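Local coordinates for CutA1 (Shewanella, PDB 3AHP), which is a very stable trimeric protein of the CutA1 family, whose members are linked to tolerance of divalent metal ions, though its exact role is uncertain, at residues Ala32-Gly38 with Val57-Cys63; Tyr68-Glu72 with Glu85-Thr89. One frame throughout, in Å; residues are numbered along the deposited sequence.

In the fold
The two contacts lie on one antiparallel sheet, their centres 11 Å apart, and illustrate how strands within a sheet and a helix on its face are held by different chemistry. Both lie close to the centre of the chain and are largely buried, contact 1 with about three times the area. Contact 1 joins strand 34-38 to strand 50-64 through backbone hydrogen bonds. Contact 2 lays the start of helix 68-78 against strand 86-94 and relies on carbon packing round one phenylalanine. They meet where Cys-63 CB and Ile-61 CD1 reach Ile-71. Between subunits the same kind of salt bridge recurs: Lys-62 pairs with Glu-85 of the second subunit, and Glu-85 with Lys-62 of the third.

Contact 1: residues Ala32-Gly38 with Val57-Cys63; sequences AACVQIG and VPMQIKC
Gln-36 and Gln-60 run side by side, both chains extended and leaving the sheet on the same face, with their amide planes turned 37° apart. Their backbones form a hydrogen-bonded pair: Gln-36 N gives to Gln-60 O and Gln-60 N to Gln-36 O, each at 2.9 Å. On the same face Lys-62 bends along its length, its CE 4.1 Å from Cys-34 SG and its NZ 3.7 Å from Gln-36 OE1, while the ammonium makes its salt bridge to Glu-85 of the second subunit. Replacing Gln-36 with alanine would probably leave the flat amide of Gln-60 without its neighbour and the Lys-62 amine less enclosed.

This is antiparallel pairing within the ferredoxin-like sheet of the GlnB-like clan, and strand 34-38 pairs on its other edge with a strand of the second subunit, carrying the sheet into the trimer. The face with Val-35, Ile-37, Met-59 and Ile-61 is apolar and packs in part on helix 16-28. Ile-37 has CG1 anti to its carbonyl carbon (chi1 -55°), which sets that branch alongside Met-59, 3.9 Å from CE. Val-35 CG2 lies 4.1 Å from Ile-61 CG1, the two side chains pointing the same way, and Ile-61 CG2 meets Ala-32 CB at 3.6 Å.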
ATOM      1  N   ALA B  32       7.106  -9.368 -13.666  1.00 27.62           N
ATOM      2  CA  ALA B  32       6.171  -9.282 -12.582  1.00 28.29           C
ATOM      3  C   ALA B  32       5.061 -10.251 -12.916  1.00 29.17           C
ATOM      4  O   ALA B  32       4.562 -10.251 -14.044  1.00 28.40           O
ATOM      5  CB  ALA B  32       5.619  -7.859 -12.470  1.00 27.59           C
ATOM      6  N   ALA B  33       4.665 -11.053 -11.926  1.00 30.40           N
ATOM      7  CA  ALA B  33       3.562 -11.989 -12.098  1.00 30.79           C
ATOM      8  C   ALA B  33       2.291 -11.202 -12.274  1.00 30.89           C
ATOM      9  O   ALA B  33       1.455 -11.549 -13.116  1.00 32.90           O
ATOM     10  CB  ALA B  33       3.445 -12.927 -10.905  1.00 30.74           C
ATOM     11  N   CYS B  34       2.179 -10.115 -11.508  1.00 30.07           N
ATOM     12  CA  CYS B  34       0.966  -9.310 -11.484  1.00 29.17           C
ATOM     13  C   CYS B  34       1.221  -7.844 -11.170  1.00 27.18           C
ATOM     14  O   CYS B  34       2.043  -7.502 -10.298  1.00 24.56           O
ATOM     15  CB  CYS B  34      -0.039  -9.853 -10.479  1.00 30.28           C
ATOM     16  SG  CYS B  34      -1.461  -8.760 -10.271  1.00 35.42           S
ATOM     17  N   VAL B  35       0.433  -6.997 -11.833  1.00 24.51           N
ATOM     18  CA  VAL B  35       0.520  -5.561 -11.669  1.00 23.20           C
ATOM     19  C   VAL B  35      -0.860  -4.934 -11.528  1.00 22.95           C
ATOM     20  O   VAL B  35      -1.768  -5.194 -12.317  1.00 23.34           O
ATOM     21  CB  VAL B  35       1.287  -4.886 -12.842  1.00 23.58           C
ATOM     22  CG1 VAL B  35       1.209  -3.374 -12.726  1.00 20.97           C
ATOM     23  CG2 VAL B  35       2.730  -5.336 -12.869  1.00 17.85           C
ATOM     24  N   GLN B  36      -0.982  -4.038 -10.560  1.00 23.44           N
ATOM     25  CA  GLN B  36      -2.265  -3.436 -10.216  1.00 22.80           C
ATOM     26  C   GLN B  36      -2.203  -1.951 -10.518  1.00 21.41           C
ATOM     27  O   GLN B  36      -1.286  -1.258 -10.092  1.00 20.47           O
ATOM     28  CB  GLN B  36      -2.547  -3.672  -8.729  1.00 24.27           C
ATOM     29  CG  GLN B  36      -3.910  -3.222  -8.219  1.00 25.47           C
ATOM     30  CD  GLN B  36      -4.032  -3.357  -6.696  1.00 28.11           C
ATOM     31  OE1 GLN B  36      -4.030  -4.463  -6.156  1.00 25.48           O
ATOM     32  NE2 GLN B  36      -4.065  -2.221  -6.000  1.00 30.76           N
ATOM     33  N   ILE B  37      -3.140  -1.489 -11.329  1.00 21.24           N
ATOM     34  CA  ILE B  37      -3.274  -0.081 -11.617  1.00 20.88           C
ATOM     35  C   ILE B  37      -4.531   0.429 -10.956  1.00 21.27           C
ATOM     36  O   ILE B  37      -5.635   0.036 -11.330  1.00 21.75           O
ATOM     37  CB  ILE B  37      -3.425   0.167 -13.128  1.00 22.36           C
ATOM     38  CG1 ILE B  37      -2.271  -0.466 -13.916  1.00 19.31           C
ATOM     39  CG2 ILE B  37      -3.608   1.663 -13.413  1.00 18.53           C
ATOM     40  CD1 ILE B  37      -2.508  -0.485 -15.445  1.00 21.60           C
ATOM     41  N   GLY B  38      -4.372   1.317  -9.983  1.00 21.60           N
ATOM     42  CA  GLY B  38      -5.517   1.950  -9.337  1.00 20.75           C
ATOM     43  C   GLY B  38      -6.080   3.119 -10.125  1.00 21.63           C
ATOM     44  O   GLY B  38      -5.466   3.612 -11.075  1.00 23.04           O
ATOM     45  N   VAL B  57      -1.511   8.007 -11.905  1.00 20.00           N
ATOM     46  CA  VAL B  57      -2.028   6.689 -11.792  1.00 20.00           C
ATOM     47  C   VAL B  57      -1.127   5.736 -11.019  1.00 20.00           C
ATOM     48  O   VAL B  57      -0.016   5.490 -11.386  1.00 26.86           O
ATOM     49  CB  VAL B  57      -2.413   6.201 -13.155  1.00 20.00           C
ATOM     50  CG1 VAL B  57      -1.617   5.093 -13.575  1.00 20.00           C
ATOM     51  CG2 VAL B  57      -3.849   5.868 -13.222  1.00 20.00           C
ATOM     52  N   PRO B  58      -1.640   5.189  -9.937  1.00 24.28           N
ATOM     53  CA  PRO B  58      -0.849   4.421  -8.999  1.00 23.47           C
ATOM     54  C   PRO B  58      -0.643   2.977  -9.417  1.00 22.93           C
ATOM     55  O   PRO B  58      -1.493   2.432 -10.012  1.00 21.36           O
ATOM     56  CB  PRO B  58      -1.682   4.521  -7.751  1.00 23.82           C
ATOM     57  CG  PRO B  58      -2.963   4.650  -8.196  1.00 23.98           C
ATOM     58  CD  PRO B  58      -2.979   5.404  -9.410  1.00 22.67           C
ATOM     59  N   MET B  59       0.510   2.399  -9.143  1.00 23.71           N
ATOM     60  CA  MET B  59       0.764   0.999  -9.510  1.00 25.84           C
ATOM     61  C   MET B  59       1.333   0.181  -8.345  1.00 24.67           C
ATOM     62  O   MET B  59       2.250   0.632  -7.669  1.00 24.79           O
ATOM     63  CB  MET B  59       1.724   0.915 -10.697  1.00 26.61           C
ATOM     64  CG  MET B  59       1.143   1.358 -12.013  1.00 30.72           C
ATOM     65  SD  MET B  59       2.276   1.055 -13.383  1.00 41.27           S
ATOM     66  CE  MET B  59       1.657  -0.489 -13.988  1.00 37.75           C
ATOM     67  N   GLN B  60       0.810  -1.025  -8.142  1.00 23.15           N
ATOM     68  CA  GLN B  60       1.481  -2.015  -7.307  1.00 24.43           C
ATOM     69  C   GLN B  60       2.073  -3.144  -8.149  1.00 23.00           C
ATOM     70  O   GLN B  60       1.372  -3.757  -8.937  1.00 23.14           O
ATOM     71  CB  GLN B  60       0.521  -2.622  -6.292  1.00 25.13           C
ATOM     72  CG  GLN B  60      -0.066  -1.676  -5.251  1.00 27.11           C
ATOM     73  CD  GLN B  60      -1.006  -2.420  -4.295  1.00 34.74           C
ATOM     74  OE1 GLN B  60      -1.638  -1.809  -3.427  1.00 30.92           O
ATOM     75  NE2 GLN B  60      -1.112  -3.759  -4.473  1.00 31.19           N
ATOM     76  N   ILE B  61       3.357  -3.428  -7.956  1.00 22.31           N
ATOM     77  CA  ILE B  61       4.018  -4.540  -8.654  1.00 21.60           C
ATOM     78  C   ILE B  61       4.377  -5.661  -7.683  1.00 21.38           C
ATOM     79  O   ILE B  61       5.027  -5.427  -6.665  1.00 20.33           O
ATOM     80  CB  ILE B  61       5.322  -4.103  -9.375  1.00 21.26           C
ATOM     81  CG1 ILE B  61       5.039  -3.018 -10.425  1.00 22.25           C
ATOM     82  CG2 ILE B  61       5.991  -5.305 -10.008  1.00 16.99           C
ATOM     83  CD1 ILE B  61       6.210  -2.058 -10.663  1.00 16.70           C
ATOM     84  N   LYS B  62       3.973  -6.883  -7.997  1.00 21.27           N
ATOM     85  CA  LYS B  62       4.367  -7.988  -7.156  1.00 22.90           C
ATOM     86  C   LYS B  62       5.334  -8.885  -7.886  1.00 23.14           C
ATOM     87  O   LYS B  62       5.077  -9.299  -9.021  1.00 23.67           O
ATOM     88  CB  LYS B  62       3.151  -8.752  -6.634  1.00 23.89           C
ATOM     89  CG  LYS B  62       2.262  -7.905  -5.731  1.00 25.69           C
ATOM     90  CD  LYS B  62       0.798  -8.142  -6.027  1.00 35.62           C
ATOM     91  CE  LYS B  62       0.209  -7.066  -6.918  1.00 38.19           C
ATOM     92  NZ  LYS B  62      -0.718  -6.191  -6.128  1.00 47.40           N
ATOM     93  N   CYS B  63       6.472  -9.144  -7.248  1.00 22.85           N
ATOM     94  CA  CYS B  63       7.604  -9.728  -7.933  1.00 23.20           C
ATOM     95  C   CYS B  63       8.587 -10.420  -7.006  1.00 23.80           C
ATOM     96  O   CYS B  63       8.557 -10.238  -5.792  1.00 22.21           O
ATOM     97  CB  CYS B  63       8.333  -8.643  -8.715  1.00 24.95           C
ATOM     98  SG  CYS B  63       9.301  -7.542  -7.695  1.00 27.67           S
TER

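Contact 2: residues Tyr68-Glu72 with Glu85-Thr89; sequences YPAIE and EFIAT
Phe-86 pushes its ring from the strand toward the helix, where Tyr-68, Ile-71 and Glu-72 receive its far end. Tyr-68 comes from the helix the other way, the ring planes at 49° and the centroids 6.0 Å apart, an oblique pairing in which Tyr-68 OH comes to the edge of the phenylalanine, 3.5 Å from Phe-86 CE2. Ile-71 CG2 approaches the same ring edge at 4.1 Å from Phe-86 CZ. Glu-72 meets the ring with its backbone CA, 3.6 Å from Phe-86 CZ, and with CB near Phe-86 CE2.

Here a helix lies over one face of the sheet, as in the alpha-beta sandwich of the ferredoxin-like fold, and Ala-88, two residues further along the strand, brings its CB obliquely up to the Tyr-68 ring, nearest CE1. Tyr-68 OH is modelled as donating to Glu-72 OE2, one turn on, at a distance too short to be relied on in detail. With CG anti to the backbone N in both residues (chi1 173° and 176°), hydroxyl and carboxylate are brought to the same side of the helix. Leu-7 and Ile-9 of strand 6-13 also pack on the tyrosine. Further out, Val-75 and Ile-76 of the same helix touch Phe-86, and Gly-94 of the third subunit packs on both Tyr-68 and Glu-72.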
ATOM      1  N   TYR B  68      14.309  -7.797  -9.445  1.00 30.07           N
ATOM      2  CA  TYR B  68      14.151  -6.375  -9.153  1.00 30.50           C
ATOM      3  C   TYR B  68      14.938  -5.477 -10.111  1.00 30.41           C
ATOM      4  O   TYR B  68      14.363  -4.556 -10.704  1.00 31.77           O
ATOM      5  CB  TYR B  68      14.456  -6.018  -7.688  1.00 30.30           C
ATOM      6  CG  TYR B  68      14.461  -4.526  -7.449  1.00 32.40           C
ATOM      7  CD1 TYR B  68      13.275  -3.842  -7.180  1.00 32.60           C
ATOM      8  CD2 TYR B  68      15.624  -3.774  -7.658  1.00 34.26           C
ATOM      9  CE1 TYR B  68      13.262  -2.451  -7.062  1.00 35.78           C
ATOM     10  CE2 TYR B  68      15.623  -2.382  -7.550  1.00 33.60           C
ATOM     11  CZ  TYR B  68      14.442  -1.729  -7.249  1.00 34.59           C
ATOM     12  OH  TYR B  68      14.435  -0.361  -7.142  1.00 31.46           O
ATOM     13  N   PRO B  69      16.242  -5.760 -10.304  1.00 30.46           N
ATOM     14  CA  PRO B  69      17.061  -4.840 -11.106  1.00 30.42           C
ATOM     15  C   PRO B  69      16.537  -4.617 -12.533  1.00 29.84           C
ATOM     16  O   PRO B  69      16.650  -3.511 -13.062  1.00 31.35           O
ATOM     17  CB  PRO B  69      18.435  -5.516 -11.109  1.00 29.89           C
ATOM     18  CG  PRO B  69      18.459  -6.273  -9.828  1.00 29.63           C
ATOM     19  CD  PRO B  69      17.065  -6.821  -9.697  1.00 29.82           C
ATOM     20  N   ALA B  70      15.914  -5.636 -13.116  1.00 28.02           N
ATOM     21  CA  ALA B  70      15.344  -5.522 -14.445  1.00 27.30           C
ATOM     22  C   ALA B  70      14.013  -4.751 -14.447  1.00 26.64           C
ATOM     23  O   ALA B  70      13.713  -4.021 -15.394  1.00 25.53           O
ATOM     24  CB  ALA B  70      15.173  -6.905 -15.075  1.00 26.62           C
ATOM     25  N   ILE B  71      13.212  -4.943 -13.402  1.00 26.13           N
ATOM     26  CA  ILE B  71      11.973  -4.192 -13.237  1.00 25.16           C
ATOM     27  C   ILE B  71      12.227  -2.686 -13.095  1.00 25.14           C
ATOM     28  O   ILE B  71      11.709  -1.872 -13.869  1.00 22.87           O
ATOM     29  CB  ILE B  71      11.160  -4.720 -12.065  1.00 24.23           C
ATOM     30  CG1 ILE B  71      10.882  -6.213 -12.291  1.00 26.39           C
ATOM     31  CG2 ILE B  71       9.846  -3.925 -11.909  1.00 20.42           C
ATOM     32  CD1 ILE B  71      10.263  -6.945 -11.107  1.00 26.05           C
ATOM     33  N   GLU B  72      13.125  -2.335 -12.187  1.00 24.54           N
ATOM     34  CA  GLU B  72      13.528  -0.956 -12.056  1.00 24.24           C
ATOM     35  C   GLU B  72      14.010  -0.392 -13.387  1.00 25.35           C
ATOM     36  O   GLU B  72      13.599   0.699 -13.797  1.00 26.07           O
ATOM     37  CB  GLU B  72      14.641  -0.837 -11.043  1.00 23.52           C
ATOM     38  CG  GLU B  72      15.157   0.552 -10.949  1.00 23.96           C
ATOM     39  CD  GLU B  72      16.235   0.682  -9.934  1.00 28.23           C
ATOM     40  OE1 GLU B  72      17.411   0.644 -10.346  1.00 31.69           O
ATOM     41  OE2 GLU B  72      15.908   0.773  -8.724  1.00 28.40           O
ATOM     42  N   GLU B  85       8.570   8.169  -9.074  1.00 21.88           N
ATOM     43  CA  GLU B  85       8.360   7.498  -7.791  1.00 19.95           C
ATOM     44  C   GLU B  85       8.470   5.988  -8.003  1.00 19.12           C
ATOM     45  O   GLU B  85       7.845   5.427  -8.910  1.00 17.08           O
ATOM     46  CB  GLU B  85       6.998   7.864  -7.212  1.00 19.66           C
ATOM     47  CG  GLU B  85       6.549   7.012  -6.066  1.00 18.47           C
ATOM     48  CD  GLU B  85       5.217   7.463  -5.501  1.00 21.29           C
ATOM     49  OE1 GLU B  85       4.656   8.461  -6.007  1.00 17.54           O
ATOM     50  OE2 GLU B  85       4.714   6.793  -4.574  1.00 21.93           O
ATOM     51  N   PHE B  86       9.293   5.340  -7.189  1.00 17.25           N
ATOM     52  CA  PHE B  86       9.508   3.914  -7.343  1.00 17.22           C
ATOM     53  C   PHE B  86      10.124   3.366  -6.081  1.00 18.69           C
ATOM     54  O   PHE B  86      11.318   3.543  -5.850  1.00 18.27           O
ATOM     55  CB  PHE B  86      10.428   3.650  -8.530  1.00 17.30           C
ATOM     56  CG  PHE B  86      10.459   2.227  -8.981  1.00 14.69           C
ATOM     57  CD1 PHE B  86       9.501   1.745  -9.888  1.00 14.71           C
ATOM     58  CD2 PHE B  86      11.492   1.382  -8.569  1.00 12.26           C
ATOM     59  CE1 PHE B  86       9.569   0.414 -10.380  1.00 16.62           C
ATOM     60  CE2 PHE B  86      11.595   0.068  -9.063  1.00 16.80           C
ATOM     61  CZ  PHE B  86      10.629  -0.422  -9.983  1.00 16.27           C
ATOM     62  N   ILE B  87       9.294   2.756  -5.232  1.00 20.29           N
ATOM     63  CA  ILE B  87       9.785   2.198  -3.994  1.00 20.47           C
ATOM     64  C   ILE B  87       9.333   0.760  -3.764  1.00 22.27           C
ATOM     65  O   ILE B  87       8.252   0.335  -4.200  1.00 22.70           O
ATOM     66  CB  ILE B  87       9.441   3.065  -2.772  1.00 21.50           C
ATOM     67  CG1 ILE B  87       8.001   2.830  -2.329  1.00 22.20           C
ATOM     68  CG2 ILE B  87       9.706   4.541  -3.039  1.00 20.31           C
ATOM     69  CD1 ILE B  87       7.104   4.014  -2.568  1.00 30.52           C
ATOM     70  N   ALA B  88      10.188   0.018  -3.072  1.00 22.71           N
ATOM     71  CA  ALA B  88       9.916  -1.351  -2.716  1.00 23.84           C
ATOM     72  C   ALA B  88       9.700  -1.465  -1.218  1.00 23.61           C
ATOM     73  O   ALA B  88      10.480  -0.922  -0.439  1.00 22.07           O
ATOM     74  CB  ALA B  88      11.088  -2.251  -3.150  1.00 24.01           C
ATOM     75  N   THR B  89       8.699  -2.260  -0.838  1.00 23.71           N
ATOM     76  CA  THR B  89       8.548  -2.751   0.527  1.00 24.67           C
ATOM     77  C   THR B  89       8.594  -4.283   0.565  1.00 25.02           C
ATOM     78  O   THR B  89       8.265  -4.938  -0.420  1.00 26.31           O
ATOM     79  CB  THR B  89       7.232  -2.257   1.135  1.00 25.17           C
ATOM     80  OG1 THR B  89       6.141  -2.989   0.570  1.00 25.19           O
ATOM     81  CG2 THR B  89       7.037  -0.767   0.832  1.00 25.32           C
TER